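Alginate lyase, family PL7 (Zobellia galactanivorans, PDB 4BE3) acts as an exolytic alginate lyase, probably degrading the uronic acid chains of brown-algal alginate by beta-elimination. Local coordinates at residues K15-L18 with T22-E25; V28-A31 with F35-V38; T44-F49 with T85-H90; V105-I110 with F187-N192; D280-D283 with K288-A291. All blocks are in the same frame, centred on the assembly; numbering follows the deposited sequence.

Contact 1. Residues K15-L18 with T22-E25. With SRT (S,R meso-tartaric acid), chain C.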
# COMPACT_ATOMS: atom_id res chain seq x y z
N LYS A 15 13.86 6.06 -1.00
CA LYS A 15 15.18 5.95 -1.59
C LYS A 15 15.45 7.36 -2.17
O LYS A 15 14.49 8.24 -2.17
CB LYS A 15 15.18 4.95 -2.71
CG LYS A 15 14.24 5.33 -3.86
CD LYS A 15 14.11 4.23 -4.89
CE LYS A 15 13.26 3.08 -4.32
NZ LYS A 15 12.81 2.28 -5.52
N ILE A 16 16.68 7.60 -2.59
CA ILE A 16 16.96 8.94 -3.17
C ILE A 16 17.70 8.81 -4.49
O ILE A 16 18.46 7.80 -4.70
CB ILE A 16 17.73 9.85 -2.11
CG1 ILE A 16 17.62 11.40 -2.43
CG2 ILE A 16 19.22 9.49 -2.06
CD1 ILE A 16 18.02 12.30 -1.30
N LEU A 17 17.52 9.83 -5.36
CA LEU A 17 18.48 10.03 -6.47
C LEU A 17 19.04 11.45 -6.18
O LEU A 17 18.22 12.41 -5.97
CB LEU A 17 17.72 9.98 -7.81
CG LEU A 17 18.54 10.54 -9.02
CD1 LEU A 17 19.86 9.66 -9.10
CD2 LEU A 17 17.61 10.32 -10.18
N LEU A 18 20.36 11.68 -6.26
CA LEU A 18 20.97 13.01 -6.09
C LEU A 18 21.25 13.64 -7.41
O LEU A 18 21.30 12.92 -8.46
CB LEU A 18 22.32 12.88 -5.36
CG LEU A 18 22.23 12.07 -4.02
CD1 LEU A 18 23.69 12.11 -3.46
CD2 LEU A 18 21.27 12.66 -2.95
N THR A 22 23.84 9.91 -8.09
CA THR A 22 23.97 8.84 -7.06
C THR A 22 22.58 8.31 -6.69
O THR A 22 21.69 9.12 -6.34
CB THR A 22 24.58 9.44 -5.75
OG1 THR A 22 25.86 9.97 -6.08
CG2 THR A 22 24.76 8.44 -4.61
N HIS A 23 22.41 6.98 -6.68
CA HIS A 23 21.19 6.36 -6.14
C HIS A 23 21.46 5.78 -4.81
O HIS A 23 22.54 5.14 -4.60
CB HIS A 23 20.69 5.22 -7.02
CG HIS A 23 20.06 5.69 -8.34
ND1 HIS A 23 18.69 5.83 -8.48
CD2 HIS A 23 20.62 5.92 -9.59
CE1 HIS A 23 18.42 6.22 -9.77
NE2 HIS A 23 19.59 6.24 -10.44
N LYS A 24 20.56 5.93 -3.86
CA LYS A 24 20.89 5.38 -2.51
C LYS A 24 19.57 4.84 -1.98
O LYS A 24 18.55 5.56 -1.97
CB LYS A 24 21.51 6.41 -1.55
CG LYS A 24 21.93 5.83 -0.17
CD LYS A 24 23.27 5.10 -0.23
CE LYS A 24 23.74 4.65 1.17
NZ LYS A 24 23.29 3.25 1.32
N GLU A 25 19.57 3.56 -1.54
CA GLU A 25 18.28 2.96 -1.17
C GLU A 25 18.10 3.07 0.35
O GLU A 25 16.98 3.08 0.85
CB GLU A 25 18.33 1.50 -1.65
CG GLU A 25 17.05 0.73 -1.42
CD GLU A 25 15.99 0.98 -2.55
OE1 GLU A 25 16.41 1.40 -3.68
OE2 GLU A 25 14.77 0.66 -2.28
O1 SRT C . 11.43 9.22 -12.94
O11 SRT C . 10.61 9.95 -10.91
C1 SRT C . 11.32 9.27 -11.68
C2 SRT C . 12.22 8.51 -10.77
O2 SRT C . 11.63 7.80 -9.66
C3 SRT C . 13.67 8.39 -11.16
O3 SRT C . 13.94 9.59 -10.57
C4 SRT C . 14.45 7.25 -10.68
O4 SRT C . 15.27 7.35 -9.78
O41 SRT C . 14.17 6.11 -11.08
O HOH W 1 17.17 5.68 -5.96

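Contact 2. Residues V28-A31 with F35-V38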
# COMPACT_ATOMS: atom_id res chain seq x y z
N VAL A 28 18.92 5.87 6.04
CA VAL A 28 19.24 6.14 7.45
C VAL A 28 20.71 6.49 7.64
O VAL A 28 21.66 5.69 7.09
CB VAL A 28 18.79 4.96 8.37
CG1 VAL A 28 19.31 5.20 9.80
CG2 VAL A 28 17.25 4.90 8.46
N ASN A 29 20.99 7.58 8.39
CA ASN A 29 22.36 8.09 8.52
C ASN A 29 23.08 8.23 7.20
O ASN A 29 24.21 7.73 7.03
CB ASN A 29 23.16 7.19 9.46
CG ASN A 29 22.53 7.17 10.84
OD1 ASN A 29 21.97 8.22 11.26
ND2 ASN A 29 22.56 6.00 11.55
N TYR A 30 22.44 8.95 6.25
CA TYR A 30 23.08 9.19 4.95
C TYR A 30 22.98 10.62 4.63
O TYR A 30 21.88 11.18 4.80
CB TYR A 30 22.37 8.39 3.92
CG TYR A 30 22.96 8.67 2.53
CD1 TYR A 30 24.15 8.12 2.15
CD2 TYR A 30 22.29 9.58 1.64
CE1 TYR A 30 24.73 8.37 0.88
CE2 TYR A 30 22.81 9.78 0.38
CZ TYR A 30 24.03 9.19 0.02
OH TYR A 30 24.56 9.46 -1.22
N ALA A 31 24.08 11.23 4.19
CA ALA A 31 23.98 12.64 3.69
C ALA A 31 25.02 12.73 2.61
O ALA A 31 25.95 11.87 2.53
CB ALA A 31 24.26 13.68 4.81
N PHE A 35 24.11 18.23 -1.73
CA PHE A 35 22.90 17.66 -2.37
C PHE A 35 21.86 17.40 -1.32
O PHE A 35 20.71 17.73 -1.51
CB PHE A 35 23.21 16.34 -3.07
CG PHE A 35 24.19 16.55 -4.25
CD1 PHE A 35 23.76 17.10 -5.44
CD2 PHE A 35 25.53 16.20 -4.10
CE1 PHE A 35 24.69 17.31 -6.50
CE2 PHE A 35 26.45 16.42 -5.14
CZ PHE A 35 26.04 16.96 -6.32
N PHE A 36 22.24 16.69 -0.23
CA PHE A 36 21.15 16.11 0.61
C PHE A 36 21.69 16.12 2.01
O PHE A 36 22.64 15.33 2.31
CB PHE A 36 20.83 14.68 0.22
CG PHE A 36 19.78 13.99 1.14
CD1 PHE A 36 18.47 14.53 1.37
CD2 PHE A 36 20.16 12.79 1.80
CE1 PHE A 36 17.56 13.83 2.19
CE2 PHE A 36 19.24 12.10 2.60
CZ PHE A 36 18.01 12.64 2.84
N TYR A 37 21.26 17.08 2.81
CA TYR A 37 22.00 17.32 4.10
C TYR A 37 21.10 18.13 4.99
O TYR A 37 20.03 18.53 4.61
CB TYR A 37 23.32 18.07 3.97
CG TYR A 37 23.22 19.37 3.17
CD1 TYR A 37 23.36 19.32 1.76
CD2 TYR A 37 22.98 20.59 3.79
CE1 TYR A 37 23.30 20.53 1.01
CE2 TYR A 37 22.94 21.78 3.05
CZ TYR A 37 23.09 21.73 1.69
OH TYR A 37 23.01 22.95 0.97
N VAL A 38 21.52 18.34 6.22
CA VAL A 38 20.66 19.04 7.21
C VAL A 38 21.24 20.44 7.37
O VAL A 38 22.49 20.60 7.39
CB VAL A 38 20.69 18.36 8.62
CG1 VAL A 38 19.95 19.27 9.60
CG2 VAL A 38 19.97 16.98 8.48

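Contact 3. Residues T44-F49 with T85-H90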
# COMPACT_ATOMS: atom_id res chain seq x y z
N THR A 44 15.11 25.74 14.29
CA THR A 44 14.63 24.59 13.48
C THR A 44 15.75 23.96 12.63
O THR A 44 16.59 24.63 12.08
CB THR A 44 13.54 25.08 12.49
OG1 THR A 44 12.60 25.83 13.24
CG2 THR A 44 12.76 23.94 11.72
N ASP A 45 15.72 22.63 12.52
CA ASP A 45 16.60 21.91 11.60
C ASP A 45 15.78 21.61 10.29
O ASP A 45 14.57 21.30 10.40
CB ASP A 45 16.98 20.62 12.25
CG ASP A 45 17.95 20.89 13.47
OD1 ASP A 45 18.90 21.67 13.29
OD2 ASP A 45 17.72 20.30 14.51
N TRP A 46 16.45 21.61 9.14
CA TRP A 46 15.73 21.41 7.86
C TRP A 46 16.51 20.40 7.07
O TRP A 46 17.74 20.39 7.12
CB TRP A 46 15.74 22.80 7.04
CG TRP A 46 15.01 23.90 7.71
CD1 TRP A 46 15.48 24.79 8.69
CD2 TRP A 46 13.62 24.30 7.45
NE1 TRP A 46 14.44 25.62 9.12
CE2 TRP A 46 13.32 25.41 8.40
CE3 TRP A 46 12.63 23.89 6.55
CZ2 TRP A 46 12.07 26.03 8.45
CZ3 TRP A 46 11.37 24.53 6.60
CH2 TRP A 46 11.11 25.59 7.51
N VAL A 47 15.82 19.59 6.27
CA VAL A 47 16.44 18.72 5.39
C VAL A 47 16.56 19.50 4.05
O VAL A 47 15.48 19.98 3.55
CB VAL A 47 15.54 17.51 5.13
CG1 VAL A 47 16.19 16.64 4.10
CG2 VAL A 47 15.28 16.75 6.50
N VAL A 48 17.79 19.62 3.54
CA VAL A 48 18.00 20.41 2.35
C VAL A 48 18.08 19.49 1.20
O VAL A 48 18.85 18.52 1.26
CB VAL A 48 19.31 21.21 2.46
CG1 VAL A 48 19.66 22.01 1.16
CG2 VAL A 48 19.29 22.22 3.61
N PHE A 49 17.42 19.82 0.05
CA PHE A 49 17.66 19.13 -1.14
C PHE A 49 18.19 20.21 -2.12
O PHE A 49 17.47 21.27 -2.32
CB PHE A 49 16.32 18.64 -1.74
CG PHE A 49 15.66 17.57 -0.85
CD1 PHE A 49 14.90 17.95 0.25
CD2 PHE A 49 15.83 16.20 -1.17
CE1 PHE A 49 14.34 16.96 1.14
CE2 PHE A 49 15.23 15.21 -0.36
CZ PHE A 49 14.47 15.61 0.77
N THR A 85 6.00 20.18 4.82
CA THR A 85 6.10 21.63 5.12
C THR A 85 7.47 22.00 4.69
O THR A 85 8.48 21.35 5.08
CB THR A 85 5.92 21.87 6.65
OG1 THR A 85 4.54 21.52 6.96
CG2 THR A 85 6.11 23.29 6.94
N LEU A 86 7.61 23.12 3.97
CA LEU A 86 8.91 23.36 3.30
C LEU A 86 9.06 24.86 2.99
O LEU A 86 8.10 25.60 3.19
CB LEU A 86 8.94 22.59 1.93
CG LEU A 86 7.83 23.09 0.91
CD1 LEU A 86 8.43 22.93 -0.49
CD2 LEU A 86 6.59 22.18 1.00
N LYS A 87 10.24 25.30 2.54
CA LYS A 87 10.39 26.64 1.94
C LYS A 87 11.35 26.45 0.85
O LYS A 87 12.32 25.66 0.96
CB LYS A 87 10.77 27.69 2.98
CG LYS A 87 12.03 27.34 3.77
CD LYS A 87 12.12 28.28 4.97
CE LYS A 87 13.51 28.05 5.63
NZ LYS A 87 13.50 29.03 6.77
N VAL A 88 11.10 27.14 -0.30
CA VAL A 88 12.03 27.10 -1.37
C VAL A 88 12.99 28.19 -1.14
O VAL A 88 12.60 29.34 -0.91
CB VAL A 88 11.28 27.27 -2.74
CG1 VAL A 88 12.27 27.33 -3.91
CG2 VAL A 88 10.28 26.09 -2.93
N GLN A 89 14.31 27.84 -1.25
CA GLN A 89 15.40 28.80 -0.93
C GLN A 89 15.97 29.30 -2.25
O GLN A 89 16.58 30.35 -2.22
CB GLN A 89 16.54 28.16 -0.14
CG GLN A 89 15.99 27.74 1.27
CD GLN A 89 15.71 28.94 2.18
OE1 GLN A 89 15.01 29.83 1.81
NE2 GLN A 89 16.23 28.94 3.41
N HIS A 90 15.85 28.57 -3.37
CA HIS A 90 16.52 29.06 -4.53
C HIS A 90 15.95 28.37 -5.76
O HIS A 90 15.66 27.19 -5.65
CB HIS A 90 18.04 28.73 -4.46
CG HIS A 90 18.83 29.57 -5.43
ND1 HIS A 90 19.06 29.21 -6.75
CD2 HIS A 90 19.37 30.84 -5.24
CE1 HIS A 90 19.84 30.21 -7.33
NE2 HIS A 90 20.01 31.19 -6.41

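Contact 4. Residues V105-I110 with F187-N192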
# COMPACT_ATOMS: atom_id res chain seq x y z
N VAL A 105 10.83 24.63 -9.75
CA VAL A 105 11.35 23.37 -9.08
C VAL A 105 10.12 22.61 -8.62
O VAL A 105 9.12 23.21 -8.16
CB VAL A 105 12.29 23.71 -7.89
CG1 VAL A 105 11.64 24.58 -6.81
CG2 VAL A 105 12.78 22.41 -7.20
N VAL A 106 10.11 21.27 -8.82
CA VAL A 106 8.92 20.49 -8.32
C VAL A 106 9.35 19.97 -6.94
O VAL A 106 10.45 19.40 -6.75
CB VAL A 106 8.78 19.33 -9.36
CG1 VAL A 106 7.80 18.22 -8.80
CG2 VAL A 106 8.01 19.99 -10.59
N VAL A 107 8.41 20.13 -6.00
CA VAL A 107 8.64 19.92 -4.58
C VAL A 107 7.79 18.73 -4.03
O VAL A 107 7.99 18.37 -2.85
CB VAL A 107 8.33 21.16 -3.74
CG1 VAL A 107 9.30 22.24 -4.19
CG2 VAL A 107 6.87 21.64 -3.91
N GLY A 108 6.96 18.16 -4.86
CA GLY A 108 6.22 16.87 -4.51
C GLY A 108 5.52 16.32 -5.71
O GLY A 108 5.16 17.11 -6.64
N GLN A 109 5.39 14.98 -5.84
CA GLN A 109 4.73 14.47 -6.98
C GLN A 109 4.12 13.11 -6.62
O GLN A 109 4.52 12.52 -5.58
CB GLN A 109 5.69 14.10 -8.11
CG GLN A 109 7.03 14.57 -8.12
CD GLN A 109 7.86 14.01 -9.30
OE1 GLN A 109 9.05 14.17 -9.31
NE2 GLN A 109 7.22 13.33 -10.22
N ILE A 110 3.18 12.68 -7.47
CA ILE A 110 2.86 11.22 -7.56
C ILE A 110 3.47 10.86 -8.94
O ILE A 110 3.15 11.55 -9.95
CB ILE A 110 1.36 10.97 -7.58
CG1 ILE A 110 0.86 11.40 -6.15
CG2 ILE A 110 1.13 9.45 -7.95
CD1 ILE A 110 -0.65 11.37 -6.11
N PHE A 187 5.57 27.00 3.43
CA PHE A 187 4.20 26.61 3.09
C PHE A 187 4.11 25.06 3.22
O PHE A 187 5.17 24.40 3.35
CB PHE A 187 3.79 27.07 1.64
CG PHE A 187 4.66 26.52 0.53
CD1 PHE A 187 5.87 27.16 0.26
CD2 PHE A 187 4.24 25.40 -0.19
CE1 PHE A 187 6.67 26.70 -0.83
CE2 PHE A 187 5.04 24.92 -1.29
CZ PHE A 187 6.23 25.59 -1.61
N SER A 188 2.87 24.59 3.27
CA SER A 188 2.60 23.15 3.43
C SER A 188 1.77 22.67 2.25
O SER A 188 0.93 23.42 1.77
CB SER A 188 1.77 23.00 4.73
OG SER A 188 2.72 23.39 5.78
N TYR A 189 1.87 21.38 1.89
CA TYR A 189 0.97 20.76 1.00
C TYR A 189 0.60 19.39 1.63
O TYR A 189 1.38 18.79 2.45
CB TYR A 189 1.52 20.62 -0.43
CG TYR A 189 2.73 19.78 -0.58
CD1 TYR A 189 2.58 18.33 -0.58
CD2 TYR A 189 3.94 20.32 -0.94
CE1 TYR A 189 3.70 17.47 -0.81
CE2 TYR A 189 5.11 19.47 -1.18
CZ TYR A 189 4.94 18.03 -1.09
OH TYR A 189 6.07 17.29 -1.39
N GLU A 190 -0.55 18.95 1.24
CA GLU A 190 -0.94 17.55 1.47
C GLU A 190 -1.51 17.00 0.23
O GLU A 190 -2.42 17.64 -0.39
CB GLU A 190 -2.04 17.55 2.57
CG GLU A 190 -2.56 16.09 2.89
CD GLU A 190 -3.62 16.12 3.98
OE1 GLU A 190 -3.32 16.28 5.16
OE2 GLU A 190 -4.83 16.14 3.61
N ILE A 191 -1.05 15.80 -0.17
CA ILE A 191 -1.66 15.12 -1.29
C ILE A 191 -2.32 13.84 -0.62
O ILE A 191 -1.57 12.99 -0.14
CB ILE A 191 -0.64 14.59 -2.25
CG1 ILE A 191 0.24 15.83 -2.75
CG2 ILE A 191 -1.36 13.81 -3.47
CD1 ILE A 191 1.47 15.33 -3.60
N ASN A 192 -3.65 13.84 -0.61
CA ASN A 192 -4.41 12.71 0.05
C ASN A 192 -5.19 11.97 -0.98
O ASN A 192 -6.21 12.48 -1.52
CB ASN A 192 -5.31 13.42 1.09
CG ASN A 192 -6.29 12.40 1.72
OD1 ASN A 192 -5.95 11.21 1.72
ND2 ASN A 192 -7.48 12.83 2.15

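Contact 5. Residues D280-D283 with K288-A291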
# COMPACT_ATOMS: atom_id res chain seq x y z
N ASP A 280 21.69 28.83 -18.03
CA ASP A 280 23.15 28.73 -18.00
C ASP A 280 23.50 27.49 -17.18
O ASP A 280 23.01 27.39 -16.03
CB ASP A 280 23.68 29.97 -17.21
CG ASP A 280 23.55 31.26 -18.05
OD1 ASP A 280 23.41 31.19 -19.30
OD2 ASP A 280 23.46 32.28 -17.39
N VAL A 281 24.28 26.53 -17.76
CA VAL A 281 24.54 25.25 -17.02
C VAL A 281 26.07 25.03 -16.95
O VAL A 281 26.46 24.00 -16.48
CB VAL A 281 23.87 23.99 -17.67
CG1 VAL A 281 22.34 24.20 -17.59
CG2 VAL A 281 24.34 23.83 -19.18
N TYR A 282 26.89 25.96 -17.53
CA TYR A 282 28.43 25.87 -17.34
C TYR A 282 28.93 24.47 -17.70
O TYR A 282 29.68 23.83 -16.92
CB TYR A 282 28.76 26.22 -15.90
CG TYR A 282 28.32 27.64 -15.58
CD1 TYR A 282 29.14 28.75 -15.93
CD2 TYR A 282 26.99 27.90 -15.07
CE1 TYR A 282 28.71 30.08 -15.71
CE2 TYR A 282 26.55 29.21 -14.83
CZ TYR A 282 27.43 30.32 -15.19
OH TYR A 282 26.94 31.58 -14.92
N ASP A 283 28.45 23.96 -18.83
CA ASP A 283 28.82 22.66 -19.37
C ASP A 283 28.71 21.49 -18.34
O ASP A 283 29.49 20.51 -18.35
CB ASP A 283 30.28 22.81 -19.96
CG ASP A 283 30.69 21.59 -20.82
OD1 ASP A 283 29.80 20.93 -21.44
OD2 ASP A 283 31.91 21.26 -20.82
N LYS A 288 30.48 25.10 -10.61
CA LYS A 288 30.31 26.41 -11.28
C LYS A 288 28.77 26.85 -11.32
O LYS A 288 28.44 27.99 -11.09
CB LYS A 288 30.83 26.39 -12.76
CG LYS A 288 32.33 26.42 -12.90
CD LYS A 288 32.64 26.61 -14.39
CE LYS A 288 34.14 26.26 -14.61
NZ LYS A 288 34.40 25.30 -15.74
N GLN A 289 27.89 25.88 -11.49
CA GLN A 289 26.44 26.18 -11.44
C GLN A 289 26.08 26.66 -10.01
O GLN A 289 25.38 27.62 -9.81
CB GLN A 289 25.67 24.88 -11.78
CG GLN A 289 25.79 24.61 -13.31
CD GLN A 289 25.10 23.31 -13.59
OE1 GLN A 289 23.89 23.33 -13.76
NE2 GLN A 289 25.81 22.18 -13.62
N TYR A 290 26.64 26.01 -9.01
CA TYR A 290 26.34 26.42 -7.66
C TYR A 290 26.84 27.81 -7.31
O TYR A 290 26.29 28.46 -6.43
CB TYR A 290 26.87 25.42 -6.59
CG TYR A 290 25.96 24.19 -6.41
CD1 TYR A 290 24.84 24.03 -7.23
CD2 TYR A 290 26.37 23.12 -5.60
CE1 TYR A 290 24.02 22.82 -7.09
CE2 TYR A 290 25.63 21.97 -5.45
CZ TYR A 290 24.42 21.84 -6.10
OH TYR A 290 23.71 20.67 -5.91
N ALA A 291 27.95 28.22 -7.94
CA ALA A 291 28.51 29.52 -7.67
C ALA A 291 27.82 30.60 -8.45
O ALA A 291 28.03 31.81 -8.19
CB ALA A 291 30.03 29.50 -8.03

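Contact 1. Residues K15-L18 with T22-E25
I16 and K24 form the hydrogen-bonded antiparallel pair: I16 N donates to K24 O at 2.8 Å, and K24 N returns a bond to I16 O at 2.9 Å. A third bond, L18 N to T22 O (2.9 Å), closes the turn end. I16 O has a second partner, a water that donates to it at 2.8 Å and also bonds H23 ND1 at 2.9 Å, tying the imidazole to the backbone opposite. At the open end K15 and E25 run side by side, but their charged atoms stay beyond salt-bridge range.

L17 and H23 make the non-hydrogen-bonded pair on the other face. With CG of L17 trans to its own N (chi1 165°), CD1 is carried over the middle of the H23 ring, 3.7 Å from the centroid, in a CH-pi contact; the leucine fork puts one methyl on the ring while CD2 turns to the bound tartrate. L18 CD1 packs on T22 CB at 3.6 Å, while T22 OG1 bonds D20. H23 CE1 lies 3.3 Å from O4 of the same ligand. The arrangement is a two-stranded beta hairpin whose L17–H23 face lines the tartrate pocket.

Contact 2. Residues V28-A31 with F35-V38
Y30 and A31 meet F36 where the loop after strand 23-24 passes beside the first strand of a seven-stranded sheet, one of the two sheets of this beta-sandwich lyase. The chain enters that strand through a classic beta bulge, in which F35 and F36 both face K32. No hydrogen bond joins V28-A31 to F35-V38; the association rests on van der Waals contact.

F36 does most of the work. Its CG stands trans to the backbone N (chi1 175°), which sends the ring toward the loop, where CE2 comes to 3.6 Å from Y30 O. The carbonyl approaches the phenyl ring at a slant. The two aromatic side chains also cross at a slant, Y30 CD2 against F36 CD2 at 3.9 Å, and this is an apolar touch of ring carbons and not a stack. A large flat residue suits position 36 because the ring must fill space between the loop and the interior: beyond this contact it meets P4, V47 and the ring of F49. Y30 has a different task. Its ring contributes carbon surface to F36, and its hydroxyl end packs against L18 and T22 of the preceding hairpin, so a tyrosine can bridge hairpin and strand while staying partly exposed.

A31 is small, and that lets the loop backbone come close to the strand. The methyl group is 4.3 Å from Y37 CA, and A31 CA lies 3.3 Å from F36 O.

Contact 3. Residues T44-F49 with T85-H90
W46 presents one face of its indole to the aliphatic chain of K87, and the two side chains cross at about a right angle. The lysine leaves its backbone with CG placed between N and the carbonyl carbon (chi1 55°), then runs fully extended, so that its methylenes are drawn across the six-membered ring in turn: CG is near W46 CZ3 at 4.0 Å, CD near W46 CH2 at 3.8 Å, and CE stands over the face, 3.8 Å from the centroid, in a CH-pi contact. The ammonium group overshoots the middle. K87 NZ is 4.3 Å from the same centroid and 33° off the ring normal, an off-centre cation-pi interaction, and its charge is also met by a salt bridge to E41. Lysine suits the place because its long apolar stem can lie buried on the indole while its end reaches the carboxylate.

The strands concerned, 44-52 and 80-90, are not neighbours in their antiparallel sheet; strand 295-306 of the beta-sandwich runs between them, and W299 from that strand touches both W46 and K87. The long reach of tryptophan, met by the extended lysine, spans the gap left by the intervening strand. W46 CG lies trans to the carbonyl carbon (chi1 -64°), and the ring edge at CZ3 comes within 4.3 Å of L86 CA. An alanine here would probably leave the K87 stem without its aromatic platform, freer to swing about its tether to E41. On the opposite face of the indole T44 CG2 packs off-centre, 3.4 Å above the ring plane.

Contact 4. Residues V105-I110 with F187-N192
Y189 is the first residue of F187-N192 to press closely on V107 and G108. Its CG sits between the backbone N and the carbonyl carbon (chi1 62°), and the ring points across to the facing strand, where OH donates a hydrogen bond to V107 O at 2.6 Å. The hydroxyl comes in at a C=O...O angle of 122°, somewhat tilted from the carbonyl plane. A tyrosine fits here because its ring is apolar enough for the core, with CE2 3.9 Å from V107 CG2, while its single polar atom finds a backbone acceptor. G108 makes room for it: G108 CA is only 3.2 Å from Y189 OH, and a beta carbon on G108 would collide with that oxygen.

Two residues on, I191 returns to the same side. Its CG2 meets I110 CD1 at 3.7 Å as the two isoleucines slide past each other in opposite directions, branched chains well shaped to fill a buried layer. I191 also packs on F256, as does I110.

The strand segments run 9.0 Å apart with their directions only 9° from parallel, yet they belong to different sheets. This is the face-to-face packing of a beta-sandwich, consistent with the jelly roll of PL7 lyases.

Contact 5. Residues D280-D283 with K288-A291
Y282 and Q289 bring together the loop of D280-D283 and the short helix 286-291 that follows it, a loop folded back on a helix at the periphery of the beta-sandwich. Y282 and D283 both adopt left-handed backbone conformations, which help the chain to double back.

The apolar contacts centre on Y282. Its CB rests on K288 CB at 3.8 Å, carbon on carbon, at the base of the exposed lysine. Further out, the ring edge at Y282 CD2 lies 3.9 Å from Q289 CG, which sits near the ring plane, while K288 O lies over one face, toward the rim. Side chains of Y282 and Q289 slide past each other in opposite directions, with ring and amide planes 31° apart. Tyrosine suits a partly exposed place like this, offering a broad hydrocarbon flank to the helix, and the slender methylenes of glutamine can lie close against its edge.

The polar contacts involve no hydrogen bond between the segments. V281 O approaches the amide, but its 3.5 Å distance to Q289 NE2 comes with a poor angle. The nitrogen bonds instead to S54 O, and weakly to D285 O, so the buried glutamine ties the helix to the loop at S54. An alanine in its place would probably leave S54 O without its amide partner and open a gap beside the Y282 ring edge, where CG had been. The backbone carbonyl of the loop also leans on the glutamine stem: V281 O lies 3.3 Å from both CG and CD of Q289.

From the N terminus, contact 1 closes a tight hairpin and contact 2 a second short loop directly after it; the two touch through I16 and F36. Contact 3 then spans 35 residues within the seven-stranded sheet, and it adjoins contact 2 because strands 36-41 and 44-52 are neighbours. Contact 4 closes a much longer excursion, binding that sheet to the other, and meets contact 3 through the adjacent strands 80-90 and 187-194, L86 packing on V107 and Y189. Contact 5 is a local loop near the C terminus, brought against contact 2 by F35 and Y290. All five follow in series along the chain; none nests or crosses.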